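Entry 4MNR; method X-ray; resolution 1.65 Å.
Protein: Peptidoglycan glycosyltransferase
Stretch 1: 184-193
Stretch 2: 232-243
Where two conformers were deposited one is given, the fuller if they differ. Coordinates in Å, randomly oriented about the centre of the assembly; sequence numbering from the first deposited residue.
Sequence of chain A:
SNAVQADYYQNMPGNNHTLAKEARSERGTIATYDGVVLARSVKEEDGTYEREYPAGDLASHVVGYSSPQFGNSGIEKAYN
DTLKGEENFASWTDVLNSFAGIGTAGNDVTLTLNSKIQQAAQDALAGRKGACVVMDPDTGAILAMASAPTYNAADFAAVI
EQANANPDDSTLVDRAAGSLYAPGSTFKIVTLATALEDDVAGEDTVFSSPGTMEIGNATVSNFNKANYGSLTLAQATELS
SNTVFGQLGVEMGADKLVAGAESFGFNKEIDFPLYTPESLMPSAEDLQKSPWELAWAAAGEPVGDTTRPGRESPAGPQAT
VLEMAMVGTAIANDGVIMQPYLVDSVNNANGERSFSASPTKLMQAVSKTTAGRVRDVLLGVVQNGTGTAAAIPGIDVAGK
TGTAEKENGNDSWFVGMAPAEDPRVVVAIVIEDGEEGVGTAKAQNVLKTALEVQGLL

Stretch 1 (184-193) GSTFKIVTLA
Stretch 2 (232-243) TLAQATELSSNT

Stretch 1 opens with Gly184, whose positive phi (54/-147) favours a residue without a side chain, then passes through a 3-10 segment at 185-187 into a helix that runs beyond Ala193. Successive i to i+3 bonds mark the tight turn, from Phe187 N to Gly184 O (3.0 Å) and from Lys188 N to Ser185 O (3.1 Å); the wider helical spacing follows, with Leu192 N to Lys188 O at 2.8 Å. Stretch 2 holds a helix at 233-239, a break at Ser240 and Ser241, and the start of a second helix at Asn242. The register is set by two CA pairs: Ser185 CA lies 6.7 Å from Ser240 CA, and Lys188 CA lies 7.5 Å from Thr237 CA. Numbering rises in one stretch as it falls in the other, so the two chains run in opposite senses past each other. The contact buries 301 Å², both sides summed.

The polar part centres on Lys188, which gives up 84 Å², the largest share of any residue here. Its CA-to-CB bond points toward stretch 2, and its side chain is nearly fully extended (chi1 -69°, m; chi2 174°, chi3 -176° and chi4 167°, all t), carrying the ammonium to the break between the helices. There Lys188 NZ donates to Ser240 OG at 3.0 Å and to Asn242 OD1 at 3.0 Å. Lys188 NZ is also 2.9 Å from Ser240 O, but the angle is too poor for a hydrogen bond. A long cationic side chain suits this buried site because it spans the gap and meets oxygen acceptors at its end.

Those acceptors depend on the backbone around them. Ser240 leaves helical geometry with positive phi (56/56), and its t rotamer (chi1 -154°) directs OG to the lysine. Asn242 (chi1 -66°, m; chi2 -34°) starts sideways, but its end comes nearer, presenting the amide oxygen while ND2 bonds elsewhere in the structure. Ser241 points away and caps the second helix through a backbone N just past the stretch. Beside this cluster Ser185 (chi1 42°, p) points toward stretch 2, with Ser185 CB 3.1 Å from Ser240 OG. This close approach is a packing contact: Ser185 OG and Ser240 OG are 3.5 Å apart with poor hydrogen-bond geometry.

The apolar part lies one helical turn beyond Lys188. Leu192 (chi1 178°, t; chi2 62°, p) points toward stretch 2 and buries 64 Å². Leu192 CD1 meets Leu233 CD2 at 3.8 Å, and Leu192 CD2 lies 3.9 Å from Thr237 OG1. Leu233 adopts the same t, p rotamer pair (-178°, 54°) and also points toward its partner. Thr237 (chi1 -54°, m) can face this apolar neighbour because its hydroxyl is satisfied within its own helix, Thr237 OG1 donating to Leu233 O at 2.9 Å.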

# COMPACT_ATOMS: atom_id res chain seq x y z
N GLY A 184 2.83 -0.34 -11.37
CA GLY A 184 3.03 -1.37 -12.37
C GLY A 184 1.84 -2.32 -12.41
O GLY A 184 0.68 -1.94 -12.17
N SER A 185 2.13 -3.58 -12.71
CA SER A 185 1.07 -4.54 -13.00
C SER A 185 0.14 -4.86 -11.82
O SER A 185 -0.89 -5.50 -12.00
CB SER A 185 1.68 -5.80 -13.63
OG SER A 185 2.88 -6.16 -12.97
N THR A 186 0.46 -4.38 -10.61
CA THR A 186 -0.46 -4.49 -9.49
C THR A 186 -1.77 -3.73 -9.75
O THR A 186 -2.85 -4.12 -9.31
CB THR A 186 0.17 -3.96 -8.19
OG1 THR A 186 1.47 -3.43 -8.48
CG2 THR A 186 0.36 -5.10 -7.24
N PHE A 187 -1.66 -2.65 -10.51
CA PHE A 187 -2.81 -1.82 -10.86
C PHE A 187 -3.80 -2.56 -11.77
O PHE A 187 -4.94 -2.13 -11.94
CB PHE A 187 -2.31 -0.54 -11.55
CG PHE A 187 -3.38 0.45 -11.89
CD1 PHE A 187 -3.89 1.32 -10.94
CD2 PHE A 187 -3.84 0.55 -13.19
CE1 PHE A 187 -4.87 2.25 -11.26
CE2 PHE A 187 -4.83 1.47 -13.53
CZ PHE A 187 -5.34 2.32 -12.56
N LYS A 188 -3.35 -3.66 -12.38
CA LYS A 188 -4.26 -4.44 -13.21
C LYS A 188 -5.48 -4.92 -12.42
O LYS A 188 -6.53 -5.21 -13.00
CB LYS A 188 -3.53 -5.61 -13.89
CG LYS A 188 -2.54 -5.15 -14.95
CD LYS A 188 -1.71 -6.30 -15.50
CE LYS A 188 -0.67 -5.74 -16.50
NZ LYS A 188 0.34 -6.77 -16.83
N ILE A 189 -5.37 -4.97 -11.09
CA ILE A 189 -6.55 -5.27 -10.27
C ILE A 189 -7.65 -4.24 -10.56
O ILE A 189 -8.82 -4.58 -10.74
CB ILE A 189 -6.22 -5.23 -8.77
CG1 ILE A 189 -5.22 -6.33 -8.38
CG2 ILE A 189 -7.50 -5.35 -7.95
CD1 ILE A 189 -4.73 -6.21 -6.95
N VAL A 190 -7.26 -2.97 -10.62
CA VAL A 190 -8.21 -1.88 -10.92
C VAL A 190 -8.77 -1.97 -12.34
O VAL A 190 -9.98 -1.88 -12.54
CB VAL A 190 -7.58 -0.48 -10.70
CG1 VAL A 190 -8.57 0.63 -11.08
CG2 VAL A 190 -7.16 -0.33 -9.26
N THR A 191 -7.89 -2.14 -13.32
CA THR A 191 -8.31 -2.28 -14.71
C THR A 191 -9.28 -3.45 -14.92
O THR A 191 -10.33 -3.28 -15.53
CB THR A 191 -7.11 -2.43 -15.63
OG1 THR A 191 -6.20 -1.36 -15.34
CG2 THR A 191 -7.53 -2.33 -17.10
N LEU A 192 -8.92 -4.61 -14.38
CA LEU A 192 -9.77 -5.81 -14.47
C LEU A 192 -11.11 -5.59 -13.79
O LEU A 192 -12.17 -5.89 -14.36
CB LEU A 192 -9.06 -6.98 -13.81
CG LEU A 192 -9.86 -8.28 -13.80
CD1 LEU A 192 -10.15 -8.76 -15.23
CD2 LEU A 192 -9.11 -9.34 -13.00
N ALA A 193 -11.09 -5.08 -12.57
CA ALA A 193 -12.33 -4.85 -11.84
C ALA A 193 -13.24 -3.88 -12.59
O ALA A 193 -14.45 -4.06 -12.63
CB ALA A 193 -12.04 -4.33 -10.42
N THR A 232 -7.15 -15.75 -22.64
CA THR A 232 -8.36 -15.19 -22.06
C THR A 232 -7.92 -14.08 -21.11
O THR A 232 -6.75 -14.03 -20.71
CB THR A 232 -9.16 -16.20 -21.23
OG1 THR A 232 -8.38 -16.61 -20.10
CG2 THR A 232 -9.57 -17.41 -22.07
N LEU A 233 -8.85 -13.20 -20.77
CA LEU A 233 -8.53 -12.11 -19.86
C LEU A 233 -8.06 -12.64 -18.50
O LEU A 233 -7.15 -12.06 -17.89
CB LEU A 233 -9.70 -11.15 -19.73
CG LEU A 233 -9.53 -9.92 -18.84
CD1 LEU A 233 -8.31 -9.13 -19.26
CD2 LEU A 233 -10.80 -9.06 -18.92
N ALA A 234 -8.64 -13.75 -18.04
CA ALA A 234 -8.17 -14.39 -16.80
C ALA A 234 -6.73 -14.87 -16.92
O ALA A 234 -5.90 -14.63 -16.04
CB ALA A 234 -9.10 -15.54 -16.38
N GLN A 235 -6.41 -15.54 -18.02
CA GLN A 235 -5.04 -16.00 -18.25
C GLN A 235 -4.07 -14.84 -18.36
O GLN A 235 -2.94 -14.93 -17.88
CB GLN A 235 -4.95 -16.86 -19.51
CG GLN A 235 -5.70 -18.17 -19.42
CD GLN A 235 -5.89 -18.86 -20.78
OE1 GLN A 235 -5.84 -18.22 -21.84
NE2 GLN A 235 -6.11 -20.17 -20.75
N ALA A 236 -4.51 -13.75 -18.98
CA ALA A 236 -3.67 -12.57 -19.13
C ALA A 236 -3.39 -11.92 -17.78
O ALA A 236 -2.35 -11.31 -17.58
CB ALA A 236 -4.30 -11.57 -20.08
N THR A 237 -4.31 -12.06 -16.83
CA THR A 237 -4.09 -11.56 -15.49
C THR A 237 -3.09 -12.48 -14.79
O THR A 237 -2.17 -12.01 -14.13
CB THR A 237 -5.40 -11.50 -14.68
OG1 THR A 237 -6.37 -10.75 -15.42
CG2 THR A 237 -5.19 -10.84 -13.32
N GLU A 238 -3.26 -13.79 -14.95
CA GLU A 238 -2.32 -14.76 -14.37
C GLU A 238 -0.89 -14.55 -14.84
O GLU A 238 0.04 -14.63 -14.03
CB GLU A 238 -2.76 -16.20 -14.64
CG GLU A 238 -4.10 -16.55 -14.02
CD GLU A 238 -4.56 -17.97 -14.36
OE1 GLU A 238 -3.88 -18.64 -15.16
OE2 GLU A 238 -5.60 -18.41 -13.82
N LEU A 239 -0.71 -14.29 -16.14
CA LEU A 239 0.61 -14.13 -16.73
C LEU A 239 1.09 -12.68 -16.67
O LEU A 239 2.23 -12.38 -17.02
CB LEU A 239 0.60 -14.60 -18.19
CG LEU A 239 0.41 -16.11 -18.38
CD1 LEU A 239 0.28 -16.46 -19.86
CD2 LEU A 239 1.56 -16.86 -17.74
N SER A 240 0.19 -11.79 -16.25
CA SER A 240 0.44 -10.35 -16.23
C SER A 240 0.85 -9.77 -17.59
O SER A 240 1.88 -9.12 -17.71
CB SER A 240 1.48 -10.00 -15.17
OG SER A 240 1.28 -8.66 -14.75
N SER A 241 0.02 -9.97 -18.61
CA SER A 241 0.34 -9.48 -19.95
C SER A 241 0.03 -7.99 -20.14
O SER A 241 -1.12 -7.56 -20.04
CB SER A 241 -0.41 -10.29 -21.01
OG SER A 241 -0.29 -9.65 -22.28
N ASN A 242 1.07 -7.20 -20.42
CA ASN A 242 0.88 -5.78 -20.67
C ASN A 242 0.16 -5.54 -22.00
O ASN A 242 -0.63 -4.60 -22.13
CB ASN A 242 2.22 -5.04 -20.70
CG ASN A 242 2.94 -5.04 -19.35
OD1 ASN A 242 2.30 -5.00 -18.30
ND2 ASN A 242 4.27 -5.07 -19.39
N THR A 243 0.46 -6.36 -23.00
CA THR A 243 -0.17 -6.12 -24.31
C THR A 243 -1.67 -6.41 -24.30
O THR A 243 -2.44 -5.76 -25.00
CB THR A 243 0.53 -6.82 -25.47
OG1 THR A 243 0.58 -8.23 -25.24
CG2 THR A 243 1.97 -6.27 -25.64